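Long-range contacts in CCMAN5 (Cellulosimicrobium cellulans, PDB 2XSG), which hydrolyses alpha-mannosides as a calcium-binding family 92 glycoside hydrolase, and probably helps to uncover mannose-6-phosphate on yeast-made glycans: residues F16-G21 with Y52-Q56; G46-T50 with V70-G75; F357-V362 with F678-A682; V413-A418 with V470-E474; Y720-A724 with S756-T760. All coordinates share one frame; numbering follows the deposited sequence.

Interaction 1 (F16-G21 with Y52-Q56)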
loop_
_atom_site.group_PDB
_atom_site.type_symbol
_atom_site.label_atom_id
_atom_site.label_comp_id
_atom_site.label_asym_id
_atom_site.label_seq_id
_atom_site.Cartn_x
_atom_site.Cartn_y
_atom_site.Cartn_z
ATOM N N PHE A 16 -7.440 2.931 13.338
ATOM C CA PHE A 16 -7.170 4.363 13.439
ATOM C C PHE A 16 -5.692 4.693 13.375
ATOM O O PHE A 16 -5.317 5.849 13.205
ATOM C CB PHE A 16 -7.807 4.949 14.691
ATOM C CG PHE A 16 -9.301 4.971 14.633
ATOM C CD1 PHE A 16 -9.963 5.857 13.785
ATOM C CD2 PHE A 16 -10.039 4.109 15.423
ATOM C CE1 PHE A 16 -11.353 5.877 13.718
ATOM C CE2 PHE A 16 -11.431 4.115 15.369
ATOM C CZ PHE A 16 -12.090 5.004 14.520
ATOM N N VAL A 17 -4.856 3.668 13.474
ATOM C CA VAL A 17 -3.424 3.863 13.352
ATOM C C VAL A 17 -3.115 4.432 11.977
ATOM O O VAL A 17 -3.508 3.859 10.957
ATOM C CB VAL A 17 -2.650 2.563 13.610
ATOM C CG1 VAL A 17 -1.187 2.677 13.085
ATOM C CG2 VAL A 17 -2.695 2.248 15.115
ATOM N N GLY A 18 -2.424 5.567 11.965
ATOM C CA GLY A 18 -2.046 6.220 10.713
ATOM C C GLY A 18 -3.102 7.150 10.099
ATOM O O GLY A 18 -2.915 7.627 8.980
ATOM N N THR A 19 -4.191 7.414 10.824
ATOM C CA THR A 19 -5.308 8.239 10.309
ATOM C C THR A 19 -5.257 9.723 10.725
ATOM O O THR A 19 -6.167 10.497 10.398
ATOM C CB THR A 19 -6.678 7.657 10.707
ATOM O OG1 THR A 19 -6.824 7.710 12.137
ATOM C CG2 THR A 19 -6.836 6.189 10.200
ATOM N N GLU A 20 -4.213 10.115 11.450
ATOM C CA GLU A 20 -4.033 11.536 11.807
ATOM C C GLU A 20 -3.168 12.259 10.780
ATOM O O GLU A 20 -2.112 11.758 10.392
ATOM C CB GLU A 20 -3.433 11.704 13.209
ATOM C CG GLU A 20 -3.319 13.191 13.655
ATOM C CD GLU A 20 -3.315 13.370 15.165
ATOM O OE1 GLU A 20 -3.749 12.447 15.875
ATOM O OE2 GLU A 20 -2.903 14.449 15.648
ATOM N N GLY A 21 -3.647 13.413 10.327
ATOM C CA GLY A 21 -2.824 14.397 9.611
ATOM C C GLY A 21 -1.970 13.783 8.532
ATOM O O GLY A 21 -2.465 13.011 7.743
ATOM N N TYR A 52 -10.216 11.325 5.825
ATOM C CA TYR A 52 -10.409 11.361 7.291
ATOM C C TYR A 52 -9.133 11.760 8.024
ATOM O O TYR A 52 -8.104 11.078 7.929
ATOM C CB TYR A 52 -10.886 9.981 7.778
ATOM C CG TYR A 52 -11.060 9.816 9.276
ATOM C CD1 TYR A 52 -9.956 9.602 10.121
ATOM C CD2 TYR A 52 -12.328 9.832 9.844
ATOM C CE1 TYR A 52 -10.116 9.444 11.487
ATOM C CE2 TYR A 52 -12.511 9.650 11.205
ATOM C CZ TYR A 52 -11.402 9.457 12.029
ATOM O OH TYR A 52 -11.605 9.288 13.386
ATOM N N ASP A 53 -9.177 12.878 8.741
ATOM C CA ASP A 53 -8.076 13.244 9.637
ATOM C C ASP A 53 -8.520 13.098 11.088
ATOM O O ASP A 53 -9.462 13.789 11.533
ATOM C CB ASP A 53 -7.577 14.670 9.345
ATOM C CG ASP A 53 -6.647 15.216 10.436
ATOM O OD1 ASP A 53 -6.081 14.432 11.238
ATOM O OD2 ASP A 53 -6.491 16.455 10.494
ATOM N N TYR A 54 -7.828 12.230 11.830
ATOM C CA TYR A 54 -8.172 11.926 13.251
ATOM C C TYR A 54 -8.285 13.184 14.128
ATOM O O TYR A 54 -9.068 13.214 15.096
ATOM C CB TYR A 54 -7.153 10.958 13.885
ATOM C CG TYR A 54 -7.632 10.311 15.187
ATOM C CD1 TYR A 54 -7.378 10.905 16.439
ATOM C CD2 TYR A 54 -8.376 9.124 15.162
ATOM C CE1 TYR A 54 -7.847 10.300 17.630
ATOM C CE2 TYR A 54 -8.847 8.522 16.349
ATOM C CZ TYR A 54 -8.577 9.111 17.558
ATOM O OH TYR A 54 -9.039 8.507 18.700
ATOM N N ALA A 55 -7.488 14.202 13.806
ATOM C CA ALA A 55 -7.424 15.414 14.619
ATOM C C ALA A 55 -8.673 16.276 14.486
ATOM O O ALA A 55 -8.856 17.193 15.293
ATOM C CB ALA A 55 -6.171 16.239 14.288
ATOM N N GLN A 56 -9.536 15.979 13.501
ATOM C CA GLN A 56 -10.738 16.793 13.252
ATOM C C GLN A 56 -11.894 16.456 14.206
ATOM O O GLN A 56 -11.818 15.512 15.002
ATOM C CB GLN A 56 -11.194 16.678 11.802
ATOM C CG GLN A 56 -10.146 17.009 10.762
ATOM C CD GLN A 56 -9.708 18.451 10.805
ATOM O OE1 GLN A 56 -10.529 19.364 10.724
ATOM N NE2 GLN A 56 -8.405 18.668 10.901
#
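Tyr54 meets Phe16 and Thr19 where two loop turns interlock: a type II beta turn, Phe16 to Thr19, lies against a type I turn, Asp53 to Gln56, within the family 92 N-terminal region. The packing is closest on the backbone side. Tyr54 N donates to Thr19 O at 2.8 Å, approaching from above the carbonyl plane. Asp53 OD1 takes two amides from opposite faces of its carboxylate, Gly21 N at 2.8 Å and Ala55 N at 2.9 Å; the second closes an Asx turn, and together they should hold the carboxylate's rotation. Thr19 OG1, set between its own N and carbonyl carbon (chi1 65°), donates back to Phe16 O at 2.6 Å and meets the edge of the Tyr52 ring. Beside it the Tyr54 edge points at the Phe16 face in an offset edge-to-face pair, planes 71° apart and centroids 5.7 Å apart. Phe16 CE1 also lies 3.4 Å from Tyr52 OH, whose hydrogen-bond partner is Glu106. The outer side is looser: Ala55 is exposed, and Glu20, salt-bridged to Arg653, lays its carboxylate within 9° of parallel to the Tyr54 ring, with Glu20 OE2 a loose 4.0 Å from Ala55 CB.

Interaction 2 (G46-T50 with V70-G75)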
loop_
_atom_site.group_PDB
_atom_site.type_symbol
_atom_site.label_atom_id
_atom_site.label_comp_id
_atom_site.label_asym_id
_atom_site.label_seq_id
_atom_site.Cartn_x
_atom_site.Cartn_y
_atom_site.Cartn_z
ATOM N N GLY A 46 -10.850 19.767 7.596
ATOM C CA GLY A 46 -9.576 19.108 7.266
ATOM C C GLY A 46 -9.765 17.612 7.080
ATOM O O GLY A 46 -10.733 17.027 7.566
ATOM N N ARG A 47 -8.838 16.995 6.350
ATOM C CA ARG A 47 -8.868 15.568 6.105
ATOM C C ARG A 47 -7.437 15.120 5.861
ATOM O O ARG A 47 -6.567 15.950 5.579
ATOM C CB ARG A 47 -9.750 15.236 4.879
ATOM C CG ARG A 47 -9.320 15.893 3.530
ATOM C CD ARG A 47 -10.274 15.494 2.425
ATOM N NE ARG A 47 -9.883 15.931 1.080
ATOM C CZ ARG A 47 -9.046 15.284 0.260
ATOM N NH1 ARG A 47 -8.448 14.165 0.618
ATOM N NH2 ARG A 47 -8.807 15.776 -0.936
ATOM N N ASN A 48 -7.181 13.821 5.946
ATOM C CA ASN A 48 -5.978 13.295 5.319
ATOM C C ASN A 48 -6.264 12.946 3.839
ATOM O O ASN A 48 -7.338 13.259 3.324
ATOM C CB ASN A 48 -5.306 12.175 6.147
ATOM C CG ASN A 48 -5.964 10.812 5.993
ATOM O OD1 ASN A 48 -6.944 10.633 5.277
ATOM N ND2 ASN A 48 -5.392 9.825 6.677
ATOM N N ASN A 49 -5.308 12.352 3.140
ATOM C CA ASN A 49 -5.512 12.067 1.713
ATOM C C ASN A 49 -6.699 11.138 1.465
ATOM O O ASN A 49 -7.327 11.203 0.407
ATOM C CB ASN A 49 -4.236 11.509 1.061
ATOM C CG ASN A 49 -3.102 12.511 1.060
ATOM O OD1 ASN A 49 -1.936 12.155 0.836
ATOM N ND2 ASN A 49 -3.430 13.767 1.333
ATOM N N THR A 50 -7.030 10.303 2.446
ATOM C CA THR A 50 -8.159 9.379 2.281
ATOM C C THR A 50 -9.504 10.043 2.499
ATOM O O THR A 50 -10.521 9.520 2.045
ATOM C CB THR A 50 -8.070 8.143 3.179
ATOM O OG1 THR A 50 -8.478 8.464 4.521
ATOM C CG2 THR A 50 -6.650 7.542 3.140
ATOM N N VAL A 70 -1.736 6.750 -0.069
ATOM C CA VAL A 70 -1.129 7.418 -1.227
ATOM C C VAL A 70 -0.915 8.913 -0.954
ATOM O O VAL A 70 -1.442 9.444 0.029
ATOM C CB VAL A 70 -1.925 7.180 -2.521
ATOM C CG1 VAL A 70 -1.995 5.681 -2.813
ATOM C CG2 VAL A 70 -3.315 7.775 -2.424
ATOM N N GLY A 71 -0.142 9.572 -1.818
ATOM C CA GLY A 71 0.216 10.989 -1.638
ATOM C C GLY A 71 -0.724 11.916 -2.402
ATOM O O GLY A 71 -1.896 11.573 -2.608
ATOM N N GLY A 72 -0.210 13.071 -2.840
ATOM C CA GLY A 72 -1.047 14.100 -3.479
ATOM C C GLY A 72 -2.156 14.537 -2.524
ATOM O O GLY A 72 -1.897 14.829 -1.338
ATOM N N SER A 73 -3.390 14.591 -3.026
ATOM C CA SER A 73 -4.540 14.857 -2.166
ATOM C C SER A 73 -5.398 13.594 -2.028
ATOM O O SER A 73 -6.574 13.657 -1.685
ATOM C CB SER A 73 -5.346 16.073 -2.683
ATOM O OG SER A 73 -5.869 15.840 -3.986
ATOM N N GLY A 74 -4.790 12.442 -2.312
ATOM C CA GLY A 74 -5.486 11.156 -2.246
ATOM C C GLY A 74 -6.306 10.852 -3.485
ATOM O O GLY A 74 -6.674 11.757 -4.228
ATOM N N GLY A 75 -6.590 9.568 -3.692
ATOM C CA GLY A 75 -7.417 9.104 -4.799
ATOM C C GLY A 75 -8.749 8.530 -4.367
ATOM O O GLY A 75 -9.006 8.328 -3.168
#
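Arg47 reaches Ser73, the third residue of a glycine-rich type II' beta turn, Gly71 to Gly74. The hydrogen bonds come first: Arg47 NH1 at 3.0 Å and NH2 at 3.2 Å both donate end-on to Ser73 O, which lies 6° out of the guanidinium plane. Arg47 NH1 also donates to Asn48 O, and NH2 to Asn167 O, giving the group four bonds. A leucine in its place, having no N-H to offer, would probably set the turn free to shift against the 46-50 loop, with Ser73 O left without its two guanidinium donors. A second polar set is local: Asn48 OD1 accepts from Thr50 N, forming an Asx turn, and from Thr50 OG1. Close packing follows. Asn49 CB rests 3.5 Å from Gly74 N, and a beta carbon on Gly74 would collide with Asn49 O. The Gly71 N-H donates to a bound molecule, probably from the crystallisation liquor, consistent with a turn bordering the active-site pocket. Gly74 CA-H also points to Asn49 O, nearly straight at 176°, CA to O 3.2 Å.

Interaction 3 (F357-V362 with F678-A682)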
loop_
_atom_site.group_PDB
_atom_site.type_symbol
_atom_site.label_atom_id
_atom_site.label_comp_id
_atom_site.label_asym_id
_atom_site.label_seq_id
_atom_site.Cartn_x
_atom_site.Cartn_y
_atom_site.Cartn_z
ATOM N N PHE A 357 6.831 -2.105 -4.790
ATOM C CA PHE A 357 7.215 -3.374 -5.419
ATOM C C PHE A 357 7.710 -4.459 -4.456
ATOM O O PHE A 357 7.432 -5.634 -4.668
ATOM C CB PHE A 357 8.180 -3.173 -6.620
ATOM C CG PHE A 357 9.585 -2.728 -6.248
ATOM C CD1 PHE A 357 10.628 -3.670 -6.134
ATOM C CD2 PHE A 357 9.884 -1.386 -6.081
ATOM C CE1 PHE A 357 11.938 -3.271 -5.820
ATOM C CE2 PHE A 357 11.197 -0.966 -5.757
ATOM C CZ PHE A 357 12.223 -1.911 -5.624
ATOM N N ARG A 358 8.409 -4.071 -3.392
ATOM C CA ARG A 358 8.912 -5.076 -2.435
ATOM C C ARG A 358 7.809 -5.766 -1.615
ATOM O O ARG A 358 8.048 -6.819 -1.017
ATOM C CB ARG A 358 9.927 -4.474 -1.471
ATOM C CG ARG A 358 11.308 -4.307 -2.050
ATOM C CD ARG A 358 12.357 -4.151 -0.931
ATOM N NE ARG A 358 13.707 -4.304 -1.455
ATOM C CZ ARG A 358 14.319 -3.372 -2.172
ATOM N NH1 ARG A 358 13.701 -2.228 -2.434
ATOM N NH2 ARG A 358 15.543 -3.581 -2.631
ATOM N N LYS A 359 6.621 -5.168 -1.561
ATOM C CA LYS A 359 5.552 -5.711 -0.714
ATOM C C LYS A 359 5.055 -7.067 -1.234
ATOM O O LYS A 359 4.702 -7.956 -0.437
ATOM C CB LYS A 359 4.393 -4.702 -0.541
ATOM C CG LYS A 359 3.344 -4.731 -1.640
ATOM C CD LYS A 359 2.220 -3.732 -1.394
ATOM C CE LYS A 359 1.090 -3.987 -2.368
ATOM N NZ LYS A 359 0.225 -2.769 -2.596
ATOM N N PHE A 360 5.041 -7.222 -2.562
ATOM C CA PHE A 360 4.539 -8.432 -3.181
ATOM C C PHE A 360 5.385 -9.632 -2.782
ATOM O O PHE A 360 4.843 -10.718 -2.552
ATOM C CB PHE A 360 4.477 -8.292 -4.711
ATOM C CG PHE A 360 3.503 -7.233 -5.177
ATOM C CD1 PHE A 360 2.146 -7.504 -5.253
ATOM C CD2 PHE A 360 3.946 -5.962 -5.509
ATOM C CE1 PHE A 360 1.235 -6.529 -5.655
ATOM C CE2 PHE A 360 3.038 -4.976 -5.940
ATOM C CZ PHE A 360 1.685 -5.272 -6.015
ATOM N N SER A 361 6.704 -9.439 -2.674
ATOM C CA SER A 361 7.591 -10.535 -2.294
ATOM C C SER A 361 7.214 -11.113 -0.925
ATOM O O SER A 361 7.397 -12.319 -0.689
ATOM C CB SER A 361 9.047 -10.096 -2.273
ATOM O OG SER A 361 9.482 -9.483 -3.487
ATOM N N VAL A 362 6.716 -10.254 -0.035
ATOM C CA VAL A 362 6.255 -10.650 1.308
ATOM C C VAL A 362 4.874 -11.311 1.264
ATOM O O VAL A 362 4.661 -12.356 1.884
ATOM C CB VAL A 362 6.216 -9.442 2.286
ATOM C CG1 VAL A 362 5.831 -9.888 3.716
ATOM C CG2 VAL A 362 7.560 -8.675 2.304
ATOM N N PHE A 678 13.133 -10.694 5.114
ATOM C CA PHE A 678 12.980 -9.494 4.293
ATOM C C PHE A 678 13.465 -9.703 2.857
ATOM O O PHE A 678 14.506 -10.335 2.639
ATOM C CB PHE A 678 13.765 -8.351 4.922
ATOM C CG PHE A 678 13.575 -7.044 4.221
ATOM C CD1 PHE A 678 12.533 -6.199 4.587
ATOM C CD2 PHE A 678 14.424 -6.658 3.201
ATOM C CE1 PHE A 678 12.337 -4.987 3.933
ATOM C CE2 PHE A 678 14.229 -5.452 2.543
ATOM C CZ PHE A 678 13.188 -4.611 2.918
ATOM N N PRO A 679 12.726 -9.156 1.864
ATOM C CA PRO A 679 13.180 -9.347 0.493
ATOM C C PRO A 679 14.126 -8.228 0.037
ATOM O O PRO A 679 13.691 -7.239 -0.566
ATOM C CB PRO A 679 11.867 -9.322 -0.302
ATOM C CG PRO A 679 11.021 -8.333 0.468
ATOM C CD PRO A 679 11.413 -8.477 1.921
ATOM N N VAL A 680 15.413 -8.376 0.305
ATOM C CA VAL A 680 16.378 -7.433 -0.278
ATOM C C VAL A 680 16.262 -7.457 -1.813
ATOM O O VAL A 680 16.031 -6.435 -2.444
ATOM C CB VAL A 680 17.837 -7.691 0.219
ATOM C CG1 VAL A 680 18.859 -6.894 -0.600
ATOM C CG2 VAL A 680 17.943 -7.332 1.706
ATOM N N THR A 681 16.343 -8.640 -2.392
ATOM C CA THR A 681 16.194 -8.782 -3.832
ATOM C C THR A 681 14.784 -9.235 -4.178
ATOM O O THR A 681 14.496 -10.432 -4.166
ATOM C CB THR A 681 17.240 -9.768 -4.396
ATOM O OG1 THR A 681 18.527 -9.410 -3.887
ATOM C CG2 THR A 681 17.274 -9.710 -5.909
ATOM N N ALA A 682 13.900 -8.268 -4.442
ATOM C CA ALA A 682 12.643 -8.543 -5.104
ATOM C C ALA A 682 13.026 -9.012 -6.499
ATOM O O ALA A 682 14.020 -8.543 -7.067
ATOM C CB ALA A 682 11.797 -7.290 -5.178
#
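Arg358 and Ala682 bring the backbones nearest, CA to CA 5.8 Å, where helix 353-366 of the catalytic region meets the loop between strands 677-678 and 686-689, which holds an inverse gamma turn centred on Pro679. The Arg358 chain, CG anti to its carbonyl carbon (chi1 -79°), is extended as far as NE. Its guanidinium serves two buried carbonyls: NE donates to Pro679 O at 3.1 Å, close to the guanidinium plane, and NH2 to Val680 O at 2.9 Å, with a weak bond from NE to Val680 O. The same chain crosses Phe678 obliquely, Arg358 CD 4.0 Å from Phe678 CZ and the planes 16° apart; Phe678 is stacked on Tyr596. One helical turn on, Ser361 CB presses on Pro679 CB at 3.5 Å, and the Val362 side chain crosses the same proline at about a right angle, touching it with CG2. Ser361 OG is hydrogen-bonded to Asp415. Ala682 CB touches Ser361 OG at 3.6 Å and, at the ring edge, Phe357 CD1 at 3.9 Å.

Interaction 4 (V413-A418 with V470-E474)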
loop_
_atom_site.group_PDB
_atom_site.type_symbol
_atom_site.label_atom_id
_atom_site.label_comp_id
_atom_site.label_asym_id
_atom_site.label_seq_id
_atom_site.Cartn_x
_atom_site.Cartn_y
_atom_site.Cartn_z
ATOM N N VAL A 413 6.790 -9.302 -11.618
ATOM C CA VAL A 413 6.524 -10.502 -12.430
ATOM C C VAL A 413 7.692 -11.475 -12.259
ATOM O O VAL A 413 7.499 -12.680 -12.055
ATOM C CB VAL A 413 6.301 -10.174 -13.948
ATOM C CG1 VAL A 413 6.107 -11.473 -14.747
ATOM C CG2 VAL A 413 5.077 -9.284 -14.142
ATOM N N ALA A 414 8.898 -10.939 -12.340
ATOM C CA ALA A 414 10.125 -11.728 -12.171
ATOM C C ALA A 414 10.196 -12.377 -10.793
ATOM O O ALA A 414 10.782 -13.442 -10.643
ATOM C CB ALA A 414 11.339 -10.847 -12.401
ATOM N N ASP A 415 9.606 -11.716 -9.794
ATOM C CA ASP A 415 9.548 -12.216 -8.421
ATOM C C ASP A 415 8.813 -13.553 -8.362
ATOM O O ASP A 415 9.290 -14.496 -7.728
ATOM C CB ASP A 415 8.866 -11.189 -7.497
ATOM C CG ASP A 415 9.057 -11.503 -6.023
ATOM O OD1 ASP A 415 10.082 -11.075 -5.451
ATOM O OD2 ASP A 415 8.183 -12.173 -5.434
ATOM N N ALA A 416 7.660 -13.631 -9.024
ATOM C CA ALA A 416 6.893 -14.890 -9.114
ATOM C C ALA A 416 7.630 -15.949 -9.927
ATOM O O ALA A 416 7.687 -17.119 -9.539
ATOM C CB ALA A 416 5.514 -14.633 -9.684
ATOM N N ILE A 417 8.224 -15.551 -11.046
ATOM C CA ILE A 417 8.993 -16.509 -11.833
ATOM C C ILE A 417 10.179 -17.058 -11.033
ATOM O O ILE A 417 10.369 -18.260 -10.967
ATOM C CB ILE A 417 9.451 -15.934 -13.200
ATOM C CG1 ILE A 417 8.234 -15.531 -14.052
ATOM C CG2 ILE A 417 10.334 -16.961 -13.928
ATOM C CD1 ILE A 417 8.560 -14.653 -15.289
ATOM N N ALA A 418 10.969 -16.188 -10.403
ATOM C CA ALA A 418 12.125 -16.666 -9.630
ATOM C C ALA A 418 11.666 -17.599 -8.510
ATOM O O ALA A 418 12.375 -18.552 -8.159
ATOM C CB ALA A 418 12.933 -15.502 -9.076
ATOM N N VAL A 470 14.650 -12.022 -16.322
ATOM C CA VAL A 470 14.005 -13.213 -15.751
ATOM C C VAL A 470 12.790 -13.621 -16.596
ATOM O O VAL A 470 12.629 -14.795 -16.957
ATOM C CB VAL A 470 13.618 -12.965 -14.273
ATOM C CG1 VAL A 470 12.776 -14.105 -13.705
ATOM C CG2 VAL A 470 14.874 -12.748 -13.410
ATOM N N ILE A 471 11.947 -12.646 -16.941
ATOM C CA ILE A 471 10.797 -12.896 -17.823
ATOM C C ILE A 471 11.231 -13.363 -19.221
ATOM O O ILE A 471 10.593 -14.247 -19.825
ATOM C CB ILE A 471 9.882 -11.649 -17.946
ATOM C CG1 ILE A 471 9.478 -11.125 -16.555
ATOM C CG2 ILE A 471 8.648 -11.962 -18.803
ATOM C CD1 ILE A 471 8.862 -9.684 -16.551
ATOM N N ALA A 472 12.305 -12.781 -19.739
ATOM C CA ALA A 472 12.791 -13.183 -21.074
ATOM C C ALA A 472 13.192 -14.671 -21.123
ATOM O O ALA A 472 12.808 -15.395 -22.054
ATOM C CB ALA A 472 13.946 -12.269 -21.542
ATOM N N ASP A 473 13.945 -15.121 -20.114
ATOM C CA ASP A 473 14.402 -16.520 -20.010
ATOM C C ASP A 473 13.209 -17.471 -19.853
ATOM O O ASP A 473 13.221 -18.590 -20.356
ATOM C CB ASP A 473 15.359 -16.696 -18.817
ATOM C CG ASP A 473 16.823 -16.453 -19.182
ATOM O OD1 ASP A 473 17.217 -16.718 -20.339
ATOM O OD2 ASP A 473 17.594 -16.003 -18.303
ATOM N N GLU A 474 12.184 -17.023 -19.131
ATOM C CA GLU A 474 10.983 -17.825 -18.961
ATOM C C GLU A 474 10.226 -18.002 -20.276
ATOM O O GLU A 474 9.550 -19.018 -20.475
ATOM C CB GLU A 474 10.068 -17.203 -17.913
ATOM C CG GLU A 474 8.843 -18.033 -17.591
ATOM C CD GLU A 474 9.150 -19.303 -16.798
ATOM O OE1 GLU A 474 10.327 -19.580 -16.456
ATOM O OE2 GLU A 474 8.181 -20.025 -16.504
#
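Ala414 O, which Val470 CG1 approaches to 3.7 Å, takes the shortest backbone bond within the two segments: Ala418 N donates to it at 2.8 Å along the helix. Across the contact the meeting is almost wholly apolar. The axes of the 413-418 and 470-474 segments come within 9.5 Å and cross at 53°, consistent with the small Ala414 at the crossing, its CB 3.6 Å from Val470 CB. Ile417 carries the outer half by using both branches. CG2, anti to the backbone N, lies 3.8 Å from Val470 CG1, the two side chains sliding past each other in opposite directions; Ile417 CD1 lies 3.9 Å from Ile471 CG1, the isoleucine chains crossing at about a right angle. Glu474, bent at chi2 (71°), folds its aliphatic part over Ile417 and brings OE1 to 3.6 Å from Ile417 CG2. An alanine in place of Ile417 would probably open a gap beside Ile471 and Val470 and leave the Glu474 chain without its apolar rest. Deeper, Val413 CB meets Ile471 CD1 at 3.7 Å. Such packing is consistent with the helical barrel expected of the catalytic domain. Helix 427-438 covers Ile471 beyond the contact, helix 368-387 packs on Val413, and Asp415, on the helix side away from this contact, bonds Ser361, Tyr371 and Lys419.

Interaction 5 (Y720-A724 with S756-T760)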
loop_
_atom_site.group_PDB
_atom_site.type_symbol
_atom_site.label_atom_id
_atom_site.label_comp_id
_atom_site.label_asym_id
_atom_site.label_seq_id
_atom_site.Cartn_x
_atom_site.Cartn_y
_atom_site.Cartn_z
ATOM N N TYR A 720 19.339 -10.258 19.344
ATOM C CA TYR A 720 20.463 -10.759 18.531
ATOM C C TYR A 720 20.367 -12.268 18.446
ATOM O O TYR A 720 20.087 -12.939 19.449
ATOM C CB TYR A 720 21.820 -10.419 19.158
ATOM C CG TYR A 720 22.209 -8.949 19.205
ATOM C CD1 TYR A 720 22.603 -8.281 18.051
ATOM C CD2 TYR A 720 22.213 -8.246 20.406
ATOM C CE1 TYR A 720 22.961 -6.964 18.080
ATOM C CE2 TYR A 720 22.580 -6.898 20.451
ATOM C CZ TYR A 720 22.967 -6.272 19.273
ATOM O OH TYR A 720 23.337 -4.945 19.266
ATOM N N VAL A 721 20.602 -12.809 17.251
ATOM C CA VAL A 721 20.619 -14.258 17.050
ATOM C C VAL A 721 21.935 -14.822 17.585
ATOM O O VAL A 721 22.985 -14.274 17.308
ATOM C CB VAL A 721 20.409 -14.628 15.571
ATOM C CG1 VAL A 721 20.551 -16.131 15.356
ATOM C CG2 VAL A 721 19.034 -14.128 15.097
ATOM N N GLN A 722 21.856 -15.881 18.396
ATOM C CA GLN A 722 23.050 -16.528 18.964
ATOM C C GLN A 722 23.394 -17.798 18.203
ATOM O O GLN A 722 24.556 -18.158 18.085
ATOM C CB GLN A 722 22.836 -16.880 20.444
ATOM C CG GLN A 722 22.347 -15.723 21.288
ATOM C CD GLN A 722 23.307 -14.524 21.286
ATOM O OE1 GLN A 722 22.953 -13.418 20.840
ATOM N NE2 GLN A 722 24.513 -14.732 21.795
ATOM N N SER A 723 22.363 -18.487 17.721
ATOM C CA SER A 723 22.523 -19.713 16.953
ATOM C C SER A 723 21.184 -19.999 16.305
ATOM O O SER A 723 20.182 -19.361 16.659
ATOM C CB SER A 723 22.943 -20.885 17.852
ATOM O OG SER A 723 21.828 -21.394 18.554
ATOM N N ALA A 724 21.160 -20.943 15.363
ATOM C CA ALA A 724 19.917 -21.278 14.647
ATOM C C ALA A 724 19.896 -22.721 14.195
ATOM O O ALA A 724 20.957 -23.320 14.000
ATOM C CB ALA A 724 19.738 -20.349 13.452
ATOM N N SER A 756 26.457 -11.735 18.382
ATOM C CA SER A 756 27.249 -12.951 18.209
ATOM C C SER A 756 27.824 -12.983 16.790
ATOM O O SER A 756 27.469 -12.144 15.947
ATOM C CB SER A 756 26.393 -14.195 18.480
ATOM O OG SER A 756 25.684 -14.591 17.318
ATOM N N ASP A 757 28.699 -13.954 16.529
ATOM C CA ASP A 757 29.234 -14.173 15.191
ATOM C C ASP A 757 28.405 -15.202 14.380
ATOM O O ASP A 757 28.858 -15.680 13.330
ATOM C CB ASP A 757 30.733 -14.557 15.262
ATOM C CG ASP A 757 30.984 -15.861 16.020
ATOM O OD1 ASP A 757 30.015 -16.528 16.467
ATOM O OD2 ASP A 757 32.172 -16.235 16.175
ATOM N N TRP A 758 27.196 -15.528 14.843
ATOM C CA TRP A 758 26.287 -16.376 14.040
ATOM C C TRP A 758 26.096 -15.786 12.649
ATOM O O TRP A 758 25.896 -14.585 12.507
ATOM C CB TRP A 758 24.895 -16.548 14.678
ATOM C CG TRP A 758 23.984 -17.336 13.764
ATOM C CD1 TRP A 758 23.957 -18.702 13.621
ATOM C CD2 TRP A 758 23.024 -16.818 12.818
ATOM N NE1 TRP A 758 23.029 -19.062 12.679
ATOM C CE2 TRP A 758 22.436 -17.932 12.170
ATOM C CE3 TRP A 758 22.587 -15.529 12.476
ATOM C CZ2 TRP A 758 21.441 -17.800 11.186
ATOM C CZ3 TRP A 758 21.584 -15.391 11.500
ATOM C CH2 TRP A 758 21.023 -16.531 10.866
ATOM N N GLY A 759 26.164 -16.644 11.637
ATOM C CA GLY A 759 25.936 -16.255 10.251
ATOM C C GLY A 759 27.081 -15.584 9.513
ATOM O O GLY A 759 26.935 -15.242 8.345
ATOM N N THR A 760 28.212 -15.376 10.187
ATOM C CA THR A 760 29.354 -14.701 9.571
ATOM C C THR A 760 30.140 -15.618 8.646
ATOM O O THR A 760 31.138 -15.185 8.068
ATOM C CB THR A 760 30.334 -14.113 10.608
ATOM O OG1 THR A 760 30.752 -15.142 11.511
ATOM C CG2 THR A 760 29.693 -12.975 11.388
HETATM O O HOH W 1 24.064 -11.703 16.538
#
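Trp758 lays one face of its indole against Val721. Val721 CG1 stands over the six-membered ring, 3.9 Å from its centroid and 24° off the normal, a CH-pi contact; with CG1 anti to the backbone N (chi1 175°), this methyl is the one offered to the ring. Farther along the strand, Ala724 CB lies obliquely, 3.6 Å from Trp758 NE1, while Ser723 CA meets Trp758 CD1 at 3.8 Å. The indole N-H is itself hydrogen-bonded to Phe731 O, which should fix how the ring is turned. Beside this apolar part Ser756 OG donates to Val721 O at 2.7 Å, in the carbonyl plane and on a lone pair, and accepts from Trp758 N at 3.0 Å, closing an ST turn that leads into the type II turn Asp757 to Thr760. A water accepting from Ser756 N lies 2.9 Å from Val721 O, probably donating to it. Strand 720-726 pairs antiparallel with strand 746-752, Gln722 and Ser723 forming a classic beta bulge opposite Arg750; the indole-bearing loop folds back over it, and helix 604-616 borders Tyr720 and Thr760.

Interactions 1 and 2 share the N-terminal region: their centres are 11 Å apart, their segments alternate along the chain, and a probable weak hydrogen bond runs from Gly46 N to Gln56 OE1, so the loops around strands 40-44 and 58-63 form one connected patch. Interactions 3 and 4 lie in the helical catalytic region, centres 14 Å apart, 4 nested in the long loop that 3 closes; Ser361 OG to Asp415 OD1 joins them through helix 409-418. Interactions 2 and 3 approach to about 9 Å at nearest atoms, both near the calcium ion, consistent with a site where the N-terminal and catalytic regions meet. Interaction 5 comes last, on the mixed sheet, its centre 23 Å from that of interaction 3.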